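Local coordinates for serine protease p27 (Human astrovirus 1, PDB 2W5E), which probably cleaves the viral polyprotein into its functional products as a trypsin-like serine endopeptidase with a catalytic triad, at residues 153-156 against 157-161. Sequence-based numbering, arbitrary orientation.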
ATOM      1  N   VAL A 153      -4.977  -4.546 -31.637  1.00 33.57           N
ATOM      2  CA  VAL A 153      -6.285  -5.201 -31.649  1.00 34.52           C
ATOM      3  C   VAL A 153      -6.915  -5.122 -30.261  1.00 34.81           C
ATOM      4  O   VAL A 153      -6.310  -5.549 -29.272  1.00 34.57           O
ATOM      5  CB  VAL A 153      -6.208  -6.684 -32.114  1.00 34.52           C
ATOM      6  CG1 VAL A 153      -7.586  -7.328 -32.090  1.00 35.24           C
ATOM      7  CG2 VAL A 153      -5.626  -6.780 -33.519  1.00 35.42           C
ATOM      8  N   ILE A 154      -8.127  -4.573 -30.205  1.00 35.57           N
ATOM      9  CA  ILE A 154      -8.899  -4.471 -28.963  1.00 36.62           C
ATOM     10  C   ILE A 154      -9.178  -5.850 -28.355  1.00 37.16           C
ATOM     11  O   ILE A 154      -9.520  -6.801 -29.065  1.00 37.08           O
ATOM     12  CB  ILE A 154     -10.212  -3.647 -29.164  1.00 36.72           C
ATOM     13  CG1 ILE A 154      -9.913  -2.147 -29.136  1.00 37.33           C
ATOM     14  CG2 ILE A 154     -11.247  -3.945 -28.083  1.00 36.99           C
ATOM     15  CD1 ILE A 154      -9.860  -1.497 -30.494  1.00 38.50           C
ATOM     16  N   ILE A 155      -9.011  -5.942 -27.038  1.00 37.79           N
ATOM     17  CA  ILE A 155      -9.237  -7.178 -26.299  1.00 38.72           C
ATOM     18  C   ILE A 155     -10.429  -7.024 -25.349  1.00 39.47           C
ATOM     19  O   ILE A 155     -10.661  -5.945 -24.798  1.00 39.59           O
ATOM     20  CB  ILE A 155      -7.948  -7.621 -25.533  1.00 38.55           C
ATOM     21  CG1 ILE A 155      -8.087  -9.051 -24.987  1.00 38.95           C
ATOM     22  CG2 ILE A 155      -7.569  -6.613 -24.438  1.00 38.15           C
ATOM     23  CD1 ILE A 155      -6.809  -9.622 -24.357  1.00 38.84           C
ATOM     24  N   ASP A 156     -11.194  -8.100 -25.183  1.00 40.45           N
ATOM     25  CA  ASP A 156     -12.262  -8.140 -24.183  1.00 41.63           C
ATOM     26  C   ASP A 156     -12.278  -9.498 -23.452  1.00 41.96           C
ATOM     27  O   ASP A 156     -11.624 -10.440 -23.905  1.00 41.79           O
ATOM     28  CB  ASP A 156     -13.625  -7.750 -24.795  1.00 41.94           C
ATOM     29  CG  ASP A 156     -14.150  -8.768 -25.785  1.00 43.06           C
ATOM     30  OD1 ASP A 156     -14.529  -9.873 -25.353  1.00 44.80           O
ATOM     31  OD2 ASP A 156     -14.220  -8.450 -26.991  1.00 44.41           O
ATOM     32  N   PRO A 157     -12.984  -9.592 -22.303  1.00 42.45           N
ATOM     33  CA  PRO A 157     -12.963 -10.820 -21.494  1.00 42.80           C
ATOM     34  C   PRO A 157     -13.378 -12.114 -22.214  1.00 43.13           C
ATOM     35  O   PRO A 157     -12.984 -13.200 -21.778  1.00 43.25           O
ATOM     36  CB  PRO A 157     -13.938 -10.504 -20.354  1.00 42.80           C
ATOM     37  CG  PRO A 157     -13.906  -9.029 -20.244  1.00 42.67           C
ATOM     38  CD  PRO A 157     -13.814  -8.553 -21.662  1.00 42.56           C
ATOM     39  N   THR A 158     -14.149 -12.002 -23.297  1.00 43.31           N
ATOM     40  CA  THR A 158     -14.612 -13.183 -24.032  1.00 43.61           C
ATOM     41  C   THR A 158     -13.529 -13.772 -24.936  1.00 43.74           C
ATOM     42  O   THR A 158     -13.685 -14.879 -25.458  1.00 43.80           O
ATOM     43  CB  THR A 158     -15.888 -12.905 -24.873  1.00 43.64           C
ATOM     44  OG1 THR A 158     -15.550 -12.138 -26.036  1.00 43.80           O
ATOM     45  CG2 THR A 158     -16.948 -12.167 -24.050  1.00 43.79           C
ATOM     46  N   ASP A 159     -12.438 -13.028 -25.118  1.00 43.72           N
ATOM     47  CA  ASP A 159     -11.314 -13.472 -25.942  1.00 43.75           C
ATOM     48  C   ASP A 159     -10.435 -14.503 -25.241  1.00 43.69           C
ATOM     49  O   ASP A 159      -9.711 -15.250 -25.901  1.00 43.74           O
ATOM     50  CB  ASP A 159     -10.457 -12.277 -26.371  1.00 43.76           C
ATOM     51  CG  ASP A 159     -11.161 -11.380 -27.368  1.00 43.65           C
ATOM     52  OD1 ASP A 159     -11.887 -11.901 -28.239  1.00 43.42           O
ATOM     53  OD2 ASP A 159     -10.975 -10.150 -27.287  1.00 43.45           O
ATOM     54  N   PHE A 160     -10.511 -14.535 -23.912  1.00 43.74           N
ATOM     55  CA  PHE A 160      -9.676 -15.401 -23.076  1.00 43.95           C
ATOM     56  C   PHE A 160      -9.964 -16.900 -23.224  1.00 44.32           C
ATOM     57  O   PHE A 160      -9.087 -17.727 -22.964  1.00 44.33           O
ATOM     58  CB  PHE A 160      -9.802 -14.996 -21.600  1.00 43.68           C
ATOM     59  CG  PHE A 160      -8.895 -13.863 -21.191  1.00 43.16           C
ATOM     60  CD1 PHE A 160      -9.164 -12.553 -21.584  1.00 42.86           C
ATOM     61  CD2 PHE A 160      -7.778 -14.105 -20.395  1.00 42.73           C
ATOM     62  CE1 PHE A 160      -8.326 -11.507 -21.204  1.00 42.39           C
ATOM     63  CE2 PHE A 160      -6.934 -13.066 -20.006  1.00 42.23           C
ATOM     64  CZ  PHE A 160      -7.212 -11.764 -20.413  1.00 42.53           C
ATOM     65  N   HIS A 161     -11.186 -17.244 -23.627  1.00 44.75           N
ATOM     66  CA  HIS A 161     -11.624 -18.643 -23.675  1.00 45.25           C
ATOM     67  C   HIS A 161     -12.516 -18.957 -24.880  1.00 45.64           C
ATOM     68  O   HIS A 161     -13.247 -18.082 -25.354  1.00 45.78           O
ATOM     69  CB  HIS A 161     -12.345 -19.026 -22.374  1.00 45.16           C
ATOM     70  CG  HIS A 161     -11.454 -19.036 -21.171  1.00 45.00           C
ATOM     71  ND1 HIS A 161     -11.425 -18.004 -20.257  1.00 44.73           N
ATOM     72  CD2 HIS A 161     -10.549 -19.945 -20.739  1.00 44.64           C
ATOM     73  CE1 HIS A 161     -10.545 -18.280 -19.311  1.00 44.94           C
ATOM     74  NE2 HIS A 161     -10.001 -19.453 -19.581  1.00 44.76           N
TER
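D156 and T158 meet across P157 in a tight turn, and the aspartate can be followed outward. Its CB lies against the proline ring, 3.2 Å from P157 CD. The first torsion (chi1 68°) sets CG between the backbone N and the carbonyl carbon, which brings OD1 round to T158. There OD1 accepts two bonds: T158 OG1 comes in on its syn lone pair at 2.6 Å, and T158 N reaches its anti side at 3.0 Å, closing an Asx turn. OD2 faces another carboxylate, with D159 OD2 3.7 Å away; K64 makes a salt bridge to D159 and a longer, weak ion pair to D156, which probably offsets the repulsion.

The backbone adds a type I turn, D159 N bonding D156 O at 3.0 Å. P157 suits its second position, since its ring holds phi in the range such a turn needs (-56° here) and no N-H is needed there. D159 OD2 in turn accepts from D156 N (2.9 Å, 163°), a side-chain bond back across the turn. Farther along, I155 CD1 reaches F160 CE1 at 4.0 Å, an apolar pair.

This turn follows strand 149-154, the last of the C-terminal barrel in a chymotrypsin-like fold, and carries the chain to the N-terminal barrel: I155 and F160 pack on F68 of strand 66-70, while the carbonyl of F160 takes a hydrogen bond from R59 of strand 52-60.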